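Local structure of B12-binding domain-containing protein (Kitasatospora setae, 6WTF) at residues A[47-52]-A[86-91]; A[5-10]-A[24-29]; A[15-20]-A[216-221]. The protein probably transfers a methyl group to C2 of the tryptophan indole, using cobalamin, S-adenosylmethionine and a [4Fe-4S] cluster as a member of the B12-dependent radical SAM family. All blocks are in the same frame, centred on the assembly; numbering follows the deposited sequence.

Contact 1. Residues A[47-52]-A[86-91]; sequences DWKTCL and HREIIT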
ATOM      1  N   ASP A  47     -18.401  10.187  13.504  1.00 26.91           N
ATOM      2  CA  ASP A  47     -18.798   9.874  14.873  1.00 25.29           C
ATOM      3  C   ASP A  47     -17.980   8.711  15.428  1.00 25.60           C
ATOM      4  O   ASP A  47     -18.482   7.904  16.219  1.00 25.61           O
ATOM      5  CB  ASP A  47     -20.296   9.566  14.951  1.00 27.64           C
ATOM      6  CG  ASP A  47     -20.650   8.221  14.336  1.00 25.51           C
ATOM      7  OD1 ASP A  47     -19.970   7.794  13.378  1.00 27.40           O
ATOM      8  OD2 ASP A  47     -21.615   7.592  14.813  1.00 27.45           O
ATOM      9  N   TRP A  48     -16.701   8.627  15.046  1.00 24.58           N
ATOM     10  CA  TRP A  48     -15.867   7.536  15.544  1.00 22.78           C
ATOM     11  C   TRP A  48     -15.683   7.608  17.055  1.00 21.07           C
ATOM     12  O   TRP A  48     -15.552   6.567  17.708  1.00 21.82           O
ATOM     13  CB  TRP A  48     -14.510   7.524  14.829  1.00 25.34           C
ATOM     14  CG  TRP A  48     -13.743   8.803  14.903  1.00 21.26           C
ATOM     15  CD1 TRP A  48     -13.793   9.838  14.018  1.00 24.97           C
ATOM     16  CD2 TRP A  48     -12.799   9.182  15.909  1.00 22.24           C
ATOM     17  NE1 TRP A  48     -12.942  10.841  14.411  1.00 21.04           N
ATOM     18  CE2 TRP A  48     -12.320  10.463  15.571  1.00 25.47           C
ATOM     19  CE3 TRP A  48     -12.310   8.562  17.063  1.00 21.57           C
ATOM     20  CZ2 TRP A  48     -11.380  11.136  16.349  1.00 23.01           C
ATOM     21  CZ3 TRP A  48     -11.383   9.231  17.831  1.00 19.98           C
ATOM     22  CH2 TRP A  48     -10.927  10.504  17.471  1.00 23.26           C
ATOM     23  N   LYS A  49     -15.678   8.815  17.631  1.00 21.75           N
ATOM     24  CA  LYS A  49     -15.570   8.941  19.084  1.00 21.66           C
ATOM     25  C   LYS A  49     -16.718   8.233  19.785  1.00 21.17           C
ATOM     26  O   LYS A  49     -16.512   7.550  20.795  1.00 21.69           O
ATOM     27  CB  LYS A  49     -15.527  10.415  19.491  1.00 22.84           C
ATOM     28  CG  LYS A  49     -14.143  11.040  19.417  1.00 21.90           C
ATOM     29  CD  LYS A  49     -14.067  12.291  20.272  1.00 24.93           C
ATOM     30  CE  LYS A  49     -12.693  12.934  20.178  1.00 31.14           C
ATOM     31  NZ  LYS A  49     -12.504  13.598  18.856  1.00 33.59           N
ATOM     32  N   THR A  50     -17.938   8.392  19.264  1.00 24.29           N
ATOM     33  CA  THR A  50     -19.085   7.655  19.788  1.00 20.64           C
ATOM     34  C   THR A  50     -18.860   6.152  19.707  1.00 22.08           C
ATOM     35  O   THR A  50     -19.152   5.421  20.660  1.00 22.84           O
ATOM     36  CB  THR A  50     -20.343   8.048  19.018  1.00 23.65           C
ATOM     37  OG1 THR A  50     -20.594   9.446  19.206  1.00 26.69           O
ATOM     38  CG2 THR A  50     -21.547   7.239  19.492  1.00 24.00           C
ATOM     39  N   CYS A  51     -18.334   5.674  18.576  1.00 22.38           N
ATOM     40  CA  CYS A  51     -18.020   4.254  18.443  1.00 21.95           C
ATOM     41  C   CYS A  51     -17.036   3.805  19.517  1.00 20.31           C
ATOM     42  O   CYS A  51     -17.190   2.722  20.097  1.00 20.49           O
ATOM     43  CB  CYS A  51     -17.456   3.972  17.048  1.00 23.02           C
ATOM     44  SG  CYS A  51     -16.925   2.260  16.777  1.00 25.09           S
ATOM     45  N   LEU A  52     -16.024   4.627  19.808  1.00 21.01           N
ATOM     46  CA  LEU A  52     -15.064   4.272  20.848  1.00 18.62           C
ATOM     47  C   LEU A  52     -15.700   4.343  22.233  1.00 18.01           C
ATOM     48  O   LEU A  52     -15.542   3.423  23.043  1.00 17.74           O
ATOM     49  CB  LEU A  52     -13.843   5.186  20.778  1.00 17.93           C
ATOM     50  CG  LEU A  52     -12.919   5.115  19.557  1.00 20.85           C
ATOM     51  CD1 LEU A  52     -11.636   5.868  19.854  1.00 18.62           C
ATOM     52  CD2 LEU A  52     -12.621   3.683  19.150  1.00 19.56           C
ATOM     53  N   HIS A  86      -4.556   9.497  12.809  1.00 21.16           N
ATOM     54  CA  HIS A  86      -4.387   8.248  13.542  1.00 18.96           C
ATOM     55  C   HIS A  86      -4.010   8.522  14.993  1.00 19.75           C
ATOM     56  O   HIS A  86      -4.502   7.851  15.909  1.00 19.97           O
ATOM     57  CB  HIS A  86      -3.329   7.374  12.874  1.00 17.05           C
ATOM     58  CG  HIS A  86      -3.663   6.977  11.470  1.00 19.38           C
ATOM     59  ND1 HIS A  86      -4.958   6.884  11.006  1.00 18.87           N
ATOM     60  CD2 HIS A  86      -2.864   6.649  10.427  1.00 18.60           C
ATOM     61  CE1 HIS A  86      -4.942   6.514   9.737  1.00 18.62           C
ATOM     62  NE2 HIS A  86      -3.684   6.363   9.362  1.00 19.70           N
ATOM     63  N   ARG A  87      -3.143   9.512  15.228  1.00 19.49           N
ATOM     64  CA  ARG A  87      -2.751   9.812  16.602  1.00 20.97           C
ATOM     65  C   ARG A  87      -3.941  10.316  17.411  1.00 19.53           C
ATOM     66  O   ARG A  87      -4.068  10.004  18.599  1.00 18.03           O
ATOM     67  CB  ARG A  87      -1.610  10.833  16.633  1.00 20.34           C
ATOM     68  CG  ARG A  87      -0.954  10.941  18.019  1.00 20.03           C
ATOM     69  CD  ARG A  87      -0.253  12.263  18.289  1.00 20.40           C
ATOM     70  NE  ARG A  87       0.554  12.162  19.506  1.00 24.10           N
ATOM     71  CZ  ARG A  87       0.131  12.518  20.718  1.00 28.29           C
ATOM     72  NH1 ARG A  87       0.928  12.379  21.771  1.00 31.58           N
ATOM     73  NH2 ARG A  87      -1.087  13.018  20.879  1.00 29.58           N
ATOM     74  N   GLU A  88      -4.836  11.080  16.772  1.00 22.28           N
ATOM     75  CA  GLU A  88      -6.021  11.581  17.462  1.00 22.64           C
ATOM     76  C   GLU A  88      -6.931  10.443  17.902  1.00 22.62           C
ATOM     77  O   GLU A  88      -7.528  10.496  18.984  1.00 23.33           O
ATOM     78  CB  GLU A  88      -6.788  12.554  16.565  1.00 22.29           C
ATOM     79  CG  GLU A  88      -7.879  13.320  17.309  1.00 25.19           C
ATOM     80  CD  GLU A  88      -8.866  14.019  16.388  1.00 31.66           C
ATOM     81  OE1 GLU A  88      -8.722  13.915  15.150  1.00 30.65           O
ATOM     82  OE2 GLU A  88      -9.793  14.674  16.910  1.00 36.99           O
ATOM     83  N   ILE A  89      -7.057   9.407  17.073  1.00 21.38           N
ATOM     84  CA  ILE A  89      -7.867   8.255  17.455  1.00 21.45           C
ATOM     85  C   ILE A  89      -7.192   7.481  18.582  1.00 21.39           C
ATOM     86  O   ILE A  89      -7.845   7.038  19.534  1.00 20.98           O
ATOM     87  CB  ILE A  89      -8.125   7.366  16.225  1.00 19.62           C
ATOM     88  CG1 ILE A  89      -9.043   8.088  15.234  1.00 21.78           C
ATOM     89  CG2 ILE A  89      -8.704   6.020  16.639  1.00 19.90           C
ATOM     90  CD1 ILE A  89      -9.109   7.438  13.855  1.00 19.50           C
ATOM     91  N   ILE A  90      -5.871   7.321  18.500  1.00 18.29           N
ATOM     92  CA  ILE A  90      -5.151   6.588  19.534  1.00 20.81           C
ATOM     93  C   ILE A  90      -5.198   7.338  20.864  1.00 20.88           C
ATOM     94  O   ILE A  90      -5.282   6.726  21.934  1.00 18.05           O
ATOM     95  CB  ILE A  90      -3.714   6.312  19.064  1.00 19.76           C
ATOM     96  CG1 ILE A  90      -3.743   5.320  17.896  1.00 21.02           C
ATOM     97  CG2 ILE A  90      -2.859   5.799  20.199  1.00 18.60           C
ATOM     98  CD1 ILE A  90      -2.382   4.992  17.323  1.00 19.48           C
ATOM     99  N   THR A  91      -5.162   8.672  20.819  1.00 20.48           N
ATOM    100  CA  THR A  91      -5.250   9.452  22.051  1.00 22.53           C
ATOM    101  C   THR A  91      -6.601   9.253  22.731  1.00 22.71           C
ATOM    102  O   THR A  91      -6.676   9.165  23.962  1.00 20.58           O
ATOM    103  CB  THR A  91      -4.999  10.931  21.753  1.00 22.45           C
ATOM    104  OG1 THR A  91      -3.683  11.087  21.207  1.00 20.12           O
ATOM    105  CG2 THR A  91      -5.110  11.770  23.019  1.00 18.35           C
TER

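Contact 2. Residues A[5-10]-A[24-29]; sequences VLLVNP and VLTTAL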
ATOM      1  N   VAL A   5      -8.862  -9.376  22.630  1.00 21.43           N
ATOM      2  CA  VAL A   5      -8.020  -8.404  21.939  1.00 18.57           C
ATOM      3  C   VAL A   5      -8.910  -7.544  21.056  1.00 20.75           C
ATOM      4  O   VAL A   5      -9.748  -8.072  20.314  1.00 20.55           O
ATOM      5  CB  VAL A   5      -6.930  -9.086  21.090  1.00 19.71           C
ATOM      6  CG1 VAL A   5      -5.996  -8.038  20.483  1.00 19.10           C
ATOM      7  CG2 VAL A   5      -6.153 -10.097  21.914  1.00 20.17           C
ATOM      8  N   LEU A   6      -8.731  -6.230  21.128  1.00 18.43           N
ATOM      9  CA  LEU A   6      -9.430  -5.310  20.243  1.00 19.08           C
ATOM     10  C   LEU A   6      -8.502  -4.865  19.124  1.00 19.03           C
ATOM     11  O   LEU A   6      -7.339  -4.531  19.366  1.00 18.91           O
ATOM     12  CB  LEU A   6      -9.944  -4.085  21.001  1.00 18.23           C
ATOM     13  CG  LEU A   6     -10.455  -2.961  20.093  1.00 20.67           C
ATOM     14  CD1 LEU A   6     -11.734  -3.367  19.358  1.00 18.48           C
ATOM     15  CD2 LEU A   6     -10.653  -1.670  20.882  1.00 19.26           C
ATOM     16  N   LEU A   7      -9.025  -4.866  17.898  1.00 19.92           N
ATOM     17  CA  LEU A   7      -8.323  -4.360  16.725  1.00 17.76           C
ATOM     18  C   LEU A   7      -9.128  -3.216  16.125  1.00 17.70           C
ATOM     19  O   LEU A   7     -10.322  -3.371  15.854  1.00 16.67           O
ATOM     20  CB  LEU A   7      -8.119  -5.465  15.689  1.00 17.50           C
ATOM     21  CG  LEU A   7      -7.327  -6.667  16.197  1.00 19.62           C
ATOM     22  CD1 LEU A   7      -7.289  -7.759  15.140  1.00 17.15           C
ATOM     23  CD2 LEU A   7      -5.913  -6.237  16.595  1.00 17.28           C
ATOM     24  N   VAL A   8      -8.478  -2.075  15.922  1.00 17.53           N
ATOM     25  CA  VAL A   8      -9.124  -0.869  15.412  1.00 18.36           C
ATOM     26  C   VAL A   8      -8.611  -0.571  14.008  1.00 16.43           C
ATOM     27  O   VAL A   8      -7.409  -0.671  13.741  1.00 16.69           O
ATOM     28  CB  VAL A   8      -8.874   0.335  16.342  1.00 17.25           C
ATOM     29  CG1 VAL A   8      -9.511   1.595  15.766  1.00 16.57           C
ATOM     30  CG2 VAL A   8      -9.401   0.048  17.736  1.00 20.00           C
ATOM     31  N   ASN A   9      -9.530  -0.203  13.109  1.00 16.55           N
ATOM     32  CA  ASN A   9      -9.179   0.307  11.784  1.00 17.12           C
ATOM     33  C   ASN A   9      -9.421   1.810  11.760  1.00 18.82           C
ATOM     34  O   ASN A   9     -10.586   2.243  11.750  1.00 16.96           O
ATOM     35  CB  ASN A   9     -10.004  -0.382  10.693  1.00 18.06           C
ATOM     36  CG  ASN A   9      -9.661   0.108   9.285  1.00 19.23           C
ATOM     37  OD1 ASN A   9      -8.520   0.472   8.990  1.00 16.80           O
ATOM     38  ND2 ASN A   9     -10.664   0.129   8.414  1.00 20.85           N
ATOM     39  N   PRO A  10      -8.377   2.639  11.769  1.00 19.86           N
ATOM     40  CA  PRO A  10      -8.552   4.095  11.697  1.00 17.14           C
ATOM     41  C   PRO A  10      -8.549   4.671  10.289  1.00 18.78           C
ATOM     42  O   PRO A  10      -8.649   5.895  10.149  1.00 18.85           O
ATOM     43  CB  PRO A  10      -7.336   4.603  12.483  1.00 19.97           C
ATOM     44  CG  PRO A  10      -6.274   3.596  12.175  1.00 18.06           C
ATOM     45  CD  PRO A  10      -6.966   2.266  11.968  1.00 20.02           C
ATOM     46  N   VAL A  24      -6.244 -11.043   8.689  1.00 17.34           N
ATOM     47  CA  VAL A  24      -5.088 -11.904   8.925  1.00 19.26           C
ATOM     48  C   VAL A  24      -4.848 -12.064  10.423  1.00 18.66           C
ATOM     49  O   VAL A  24      -4.683 -13.181  10.927  1.00 17.75           O
ATOM     50  CB  VAL A  24      -3.838 -11.348   8.216  1.00 18.23           C
ATOM     51  CG1 VAL A  24      -2.659 -12.284   8.431  1.00 17.50           C
ATOM     52  CG2 VAL A  24      -4.099 -11.156   6.726  1.00 19.80           C
ATOM     53  N   LEU A  25      -4.833 -10.946  11.156  1.00 18.96           N
ATOM     54  CA  LEU A  25      -4.580 -10.991  12.595  1.00 18.33           C
ATOM     55  C   LEU A  25      -5.701 -11.704  13.343  1.00 19.16           C
ATOM     56  O   LEU A  25      -5.444 -12.407  14.327  1.00 19.76           O
ATOM     57  CB  LEU A  25      -4.403  -9.575  13.140  1.00 16.78           C
ATOM     58  CG  LEU A  25      -3.305  -8.728  12.500  1.00 16.39           C
ATOM     59  CD1 LEU A  25      -3.266  -7.341  13.121  1.00 17.21           C
ATOM     60  CD2 LEU A  25      -1.963  -9.417  12.627  1.00 16.82           C
ATOM     61  N   THR A  26      -6.951 -11.528  12.903  1.00 18.54           N
ATOM     62  CA  THR A  26      -8.072 -12.191  13.570  1.00 18.64           C
ATOM     63  C   THR A  26      -7.954 -13.707  13.471  1.00 20.08           C
ATOM     64  O   THR A  26      -8.126 -14.420  14.467  1.00 20.94           O
ATOM     65  CB  THR A  26      -9.401 -11.716  12.979  1.00 19.97           C
ATOM     66  OG1 THR A  26      -9.572 -10.317  13.239  1.00 19.41           O
ATOM     67  CG2 THR A  26     -10.572 -12.495  13.581  1.00 20.40           C
ATOM     68  N   THR A  27      -7.660 -14.217  12.274  1.00 19.52           N
ATOM     69  CA  THR A  27      -7.509 -15.658  12.100  1.00 20.52           C
ATOM     70  C   THR A  27      -6.409 -16.201  13.002  1.00 21.18           C
ATOM     71  O   THR A  27      -6.610 -17.188  13.718  1.00 23.59           O
ATOM     72  CB  THR A  27      -7.218 -15.984  10.637  1.00 19.90           C
ATOM     73  OG1 THR A  27      -8.341 -15.602   9.835  1.00 21.84           O
ATOM     74  CG2 THR A  27      -6.964 -17.472  10.459  1.00 19.74           C
ATOM     75  N   ALA A  28      -5.242 -15.553  12.989  1.00 19.05           N
ATOM     76  CA  ALA A  28      -4.110 -16.014  13.785  1.00 20.05           C
ATOM     77  C   ALA A  28      -4.436 -15.997  15.273  1.00 19.96           C
ATOM     78  O   ALA A  28      -4.140 -16.953  15.997  1.00 22.51           O
ATOM     79  CB  ALA A  28      -2.884 -15.145  13.497  1.00 20.51           C
ATOM     80  N   LEU A  29      -5.041 -14.907  15.746  1.00 17.57           N
ATOM     81  CA  LEU A  29      -5.374 -14.796  17.160  1.00 20.18           C
ATOM     82  C   LEU A  29      -6.409 -15.837  17.578  1.00 22.81           C
ATOM     83  O   LEU A  29      -6.215 -16.549  18.572  1.00 23.53           O
ATOM     84  CB  LEU A  29      -5.867 -13.381  17.455  1.00 21.74           C
ATOM     85  CG  LEU A  29      -4.756 -12.329  17.515  1.00 21.93           C
ATOM     86  CD1 LEU A  29      -5.334 -10.934  17.395  1.00 18.99           C
ATOM     87  CD2 LEU A  29      -3.971 -12.479  18.815  1.00 21.02           C
TER

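Contact 3. Residues A[15-20]-A[216-221]; sequences PPIAPY and GGLGSI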
ATOM      1  N   PRO A  15     -12.796   5.967  -1.804  1.00 20.43           N
ATOM      2  CA  PRO A  15     -13.562   4.719  -1.725  1.00 18.76           C
ATOM      3  C   PRO A  15     -12.926   3.729  -0.762  1.00 19.01           C
ATOM      4  O   PRO A  15     -11.698   3.618  -0.725  1.00 17.58           O
ATOM      5  CB  PRO A  15     -13.536   4.195  -3.165  1.00 19.74           C
ATOM      6  CG  PRO A  15     -12.352   4.861  -3.795  1.00 21.34           C
ATOM      7  CD  PRO A  15     -12.317   6.219  -3.177  1.00 20.72           C
ATOM      8  N   PRO A  16     -13.756   3.062   0.037  1.00 19.10           N
ATOM      9  CA  PRO A  16     -13.226   2.288   1.167  1.00 17.82           C
ATOM     10  C   PRO A  16     -12.504   1.035   0.702  1.00 18.27           C
ATOM     11  O   PRO A  16     -12.899   0.386  -0.268  1.00 18.83           O
ATOM     12  CB  PRO A  16     -14.481   1.945   1.976  1.00 17.39           C
ATOM     13  CG  PRO A  16     -15.577   1.920   0.950  1.00 16.97           C
ATOM     14  CD  PRO A  16     -15.227   2.993  -0.045  1.00 17.49           C
ATOM     15  N   ILE A  17     -11.428   0.702   1.409  1.00 18.81           N
ATOM     16  CA  ILE A  17     -10.667  -0.518   1.173  1.00 18.17           C
ATOM     17  C   ILE A  17     -10.672  -1.324   2.463  1.00 19.31           C
ATOM     18  O   ILE A  17     -10.274  -0.816   3.522  1.00 18.98           O
ATOM     19  CB  ILE A  17      -9.236  -0.214   0.712  1.00 18.08           C
ATOM     20  CG1 ILE A  17      -9.265   0.496  -0.641  1.00 18.77           C
ATOM     21  CG2 ILE A  17      -8.420  -1.490   0.638  1.00 19.01           C
ATOM     22  CD1 ILE A  17      -9.660  -0.401  -1.791  1.00 20.10           C
ATOM     23  N   ALA A  18     -11.122  -2.568   2.374  1.00 18.15           N
ATOM     24  CA  ALA A  18     -11.233  -3.402   3.557  1.00 18.74           C
ATOM     25  C   ALA A  18      -9.867  -3.547   4.217  1.00 17.70           C
ATOM     26  O   ALA A  18      -8.871  -3.778   3.526  1.00 14.15           O
ATOM     27  CB  ALA A  18     -11.787  -4.777   3.189  1.00 15.30           C
ATOM     28  N   PRO A  19      -9.781  -3.420   5.554  1.00 19.10           N
ATOM     29  CA  PRO A  19      -8.488  -3.592   6.253  1.00 16.56           C
ATOM     30  C   PRO A  19      -8.108  -5.067   6.348  1.00 15.76           C
ATOM     31  O   PRO A  19      -8.291  -5.741   7.362  1.00 19.30           O
ATOM     32  CB  PRO A  19      -8.759  -2.970   7.625  1.00 16.99           C
ATOM     33  CG  PRO A  19     -10.240  -3.194   7.852  1.00 16.51           C
ATOM     34  CD  PRO A  19     -10.891  -3.139   6.486  1.00 17.16           C
ATOM     35  N   TYR A  20      -7.564  -5.568   5.238  1.00 14.37           N
ATOM     36  CA  TYR A  20      -7.181  -6.974   5.124  1.00 17.41           C
ATOM     37  C   TYR A  20      -6.336  -7.420   6.310  1.00 17.46           C
ATOM     38  O   TYR A  20      -6.505  -8.534   6.821  1.00 17.43           O
ATOM     39  CB  TYR A  20      -6.416  -7.162   3.811  1.00 14.69           C
ATOM     40  CG  TYR A  20      -6.247  -8.575   3.297  1.00 16.73           C
ATOM     41  CD1 TYR A  20      -6.793  -9.670   3.954  1.00 15.66           C
ATOM     42  CD2 TYR A  20      -5.546  -8.805   2.119  1.00 17.25           C
ATOM     43  CE1 TYR A  20      -6.624 -10.957   3.457  1.00 15.17           C
ATOM     44  CE2 TYR A  20      -5.381 -10.075   1.615  1.00 16.69           C
ATOM     45  CZ  TYR A  20      -5.920 -11.148   2.280  1.00 16.93           C
ATOM     46  OH  TYR A  20      -5.736 -12.407   1.751  1.00 16.91           O
ATOM     47  N   GLY A 216     -17.136   0.046  -2.031  1.00 19.02           N
ATOM     48  CA  GLY A 216     -15.879   0.450  -2.635  1.00 19.61           C
ATOM     49  C   GLY A 216     -15.602  -0.204  -3.975  1.00 23.59           C
ATOM     50  O   GLY A 216     -14.961   0.395  -4.845  1.00 22.13           O
ATOM     51  N   GLY A 217     -16.058  -1.444  -4.142  1.00 20.75           N
ATOM     52  CA  GLY A 217     -15.971  -2.146  -5.406  1.00 17.83           C
ATOM     53  C   GLY A 217     -14.955  -3.265  -5.461  1.00 18.83           C
ATOM     54  O   GLY A 217     -14.900  -3.962  -6.480  1.00 19.17           O
ATOM     55  N   LEU A 218     -14.167  -3.488  -4.404  1.00 16.78           N
ATOM     56  CA  LEU A 218     -13.052  -4.427  -4.462  1.00 18.17           C
ATOM     57  C   LEU A 218     -13.045  -5.405  -3.295  1.00 19.98           C
ATOM     58  O   LEU A 218     -13.436  -5.074  -2.171  1.00 18.03           O
ATOM     59  CB  LEU A 218     -11.699  -3.693  -4.464  1.00 16.71           C
ATOM     60  CG  LEU A 218     -11.231  -3.026  -5.753  1.00 17.87           C
ATOM     61  CD1 LEU A 218      -9.889  -2.326  -5.525  1.00 13.97           C
ATOM     62  CD2 LEU A 218     -11.128  -4.065  -6.867  1.00 16.55           C
ATOM     63  N   GLY A 219     -12.581  -6.620  -3.591  1.00 17.74           N
ATOM     64  CA  GLY A 219     -12.023  -7.525  -2.614  1.00 15.89           C
ATOM     65  C   GLY A 219     -10.518  -7.630  -2.827  1.00 17.60           C
ATOM     66  O   GLY A 219      -9.958  -7.087  -3.778  1.00 17.22           O
ATOM     67  N   SER A 220      -9.865  -8.361  -1.925  1.00 17.43           N
ATOM     68  CA  SER A 220      -8.408  -8.440  -1.928  1.00 16.97           C
ATOM     69  C   SER A 220      -7.956  -9.849  -1.578  1.00 17.70           C
ATOM     70  O   SER A 220      -8.669 -10.597  -0.904  1.00 16.77           O
ATOM     71  CB  SER A 220      -7.792  -7.448  -0.939  1.00 15.30           C
ATOM     72  OG  SER A 220      -8.386  -7.579   0.339  1.00 14.24           O
ATOM     73  N   ILE A 221      -6.763 -10.206  -2.047  1.00 15.70           N
ATOM     74  CA  ILE A 221      -6.206 -11.532  -1.793  1.00 15.52           C
ATOM     75  C   ILE A 221      -4.690 -11.439  -1.814  1.00 18.53           C
ATOM     76  O   ILE A 221      -4.100 -10.829  -2.711  1.00 17.05           O
ATOM     77  CB  ILE A 221      -6.703 -12.591  -2.802  1.00 17.28           C
ATOM     78  CG1 ILE A 221      -6.111 -13.961  -2.465  1.00 17.71           C
ATOM     79  CG2 ILE A 221      -6.393 -12.200  -4.240  1.00 16.09           C
ATOM     80  CD1 ILE A 221      -6.534 -14.475  -1.117  1.00 17.12           C
TER
HETATM   81  O   HOH W   1     -13.899  -1.931  -1.711  1.00 20.83           O
HETATM   82  O   HOH W   2      -8.353  -5.210   1.241  1.00 14.11           O
HETATM   83  O   HOH W   3     -11.892  -3.654  -0.184  1.00 14.87           O

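Contact 1. Residues A[47-52]-A[86-91]
Trp48 lays one face of its indole against Ile89 and turns its rim to Glu88. Ile89 CG1 stands over the six-membered ring of Trp48, 3.6 Å from its centroid and only 9° off the ring normal, a CH-pi contact almost directly above the ring. On the opposite face lies Lys49 CG, so the indole is sandwiched between the aliphatic part of its own neighbour and the isoleucine of the facing helix. Trp48 CG sits between the backbone N and the carbonyl carbon (chi1 56°), a crowded position that sends the ring out toward helix 83-96. The helices 48-58 and 83-96 pack side by side on one face of the largely parallel sheet of the Rossmann-like B12-binding domain, their local axes 11.1 Å apart. At the indole edge, Glu88 CD comes in near the ring plane, 3.8 Å from Trp48 CZ2, with the carboxylate plane almost perpendicular to the ring. That approach carries Glu88 OE2 to 3.5 Å from Lys49 NZ, a long salt bridge at the more exposed side of the contact. Leu52 CD1 also lies at the indole edge, 4.0 Å from Ile89 O, and its side chain also reaches Ile93 and Leu39. With an alanine in place of Trp48, Ile89 CG1 would probably lose the surface it rests on and a gap would open between the helices.

Contact 2. Residues A[5-10]-A[24-29]
Strand 5-9, carrying Val5 and Leu7, runs almost exactly antiparallel to helix 24-29, which answers with Leu25, Thr26 and Leu29: the local axes are 172° apart in direction and approach to 10.4 Å. The CA atoms of Leu7 and Thr26 lie 8.4 Å apart, as do those of Val5 and Leu29, so two residues along the strand match three along the helix. This is the first strand-helix pair of a beta-alpha-beta unit, completed by strand 35-40, in the Rossmann-like B12-binding domain. Alternation along the strand directs Val5 and Leu7 toward the helix, while Leu6 between them packs on the other side of the sheet. Leu7 CD1 does much of the touching. With CG beside the backbone N (chi1 -59°) and the chain extended beyond it, this methyl reaches between the helix side chains, 4.0 Å from Leu25 CB and 3.9 Å from Thr26 OG1. It also meets Leu29 CD1 at 4.4 Å, and the same Leu29 methyl faces Val5 CG1 at 4.3 Å, which links the two strand residues through one leucine. Val36 of the adjoining strand and Leu133 of helix 130-141 extend this apolar layer, and Leu25 also touches the bound cobalamin. The hydroxyl of Thr26 has its hydrogen bond within the helix, to Leu22 O, and so meets Leu7 with its polar need already served. Adhesion between strand and helix here therefore rests on burial of methyl groups and dispersion, not on directional bonds.

Contact 3. Residues A[15-20]-A[216-221]
Waters, rather than direct backbone pairing, bridge Pro16 and Ala18 to Leu218, although the two segments run in similar directions, 26° apart end to end. Water 1 lies 2.9 Å from Pro16 O and also takes the N-H of Leu218. Water 3 accepts from Ala18 N and donates to Leu218 O, at 2.9 Å from both atoms. Water 2 lies 2.7 Å from Ala18 O and close to Ser220 OG, at a separation too short to be taken at face value. Leu218 thus has both its backbone N and its carbonyl tied to the loop through solvent. At the Pro16 end the backbones meet directly, and glycine makes that possible: Pro16 CD lies 3.7 Å from Gly216 CA, and a CB at that glycine would stand only 2.3 Å from Pro16 O. Ile17 CD1 and Leu218 CD1 touch at 4.2 Å, and both side chains also contact cobalamin. At the far end Tyr20 swings across with CG anti to the backbone N (chi1 -164°), bringing its ring edge, at CE2, to 3.8 Å from Ile221 C. The phenol runs alongside Ile221, and its OH is hydrogen-bonded to Glu255 OE2 and Leu222 N, while Arg199 makes a cation-pi contact with the ring; these partners fix the ring's position. Strand 219-221 pairs in parallel with strand 266-269 of the radical SAM barrel, and the 15-20 loop follows the first strand of the B12-binding domain. The contact forms part of the seam between these two domains beside the cobalamin, as expected for a B12-dependent radical SAM enzyme.

Overall arrangement
From the N terminus, strand 4-9 is followed by the 15-20 loop and then helix 20-31, whose packing on the strand closes the short loop of contact 2. Further along, contact 1 closes in series after it, joining helices 48-58 and 83-96 on the face of the sheet opposite helix 20-31. Contact 3 spans almost 200 residues, from the 15-20 loop to strand 219-221; contact 1 falls wholly within that span, whereas contact 2 crosses it. Pro10 packs against His86 and Ile89, linking contacts 1 and 2, and Asn9 against Pro19, linking contacts 2 and 3. Contacts 1 and 2 thus tie parts of the B12-binding domain together, and contact 3 joins that domain to the radical SAM barrel.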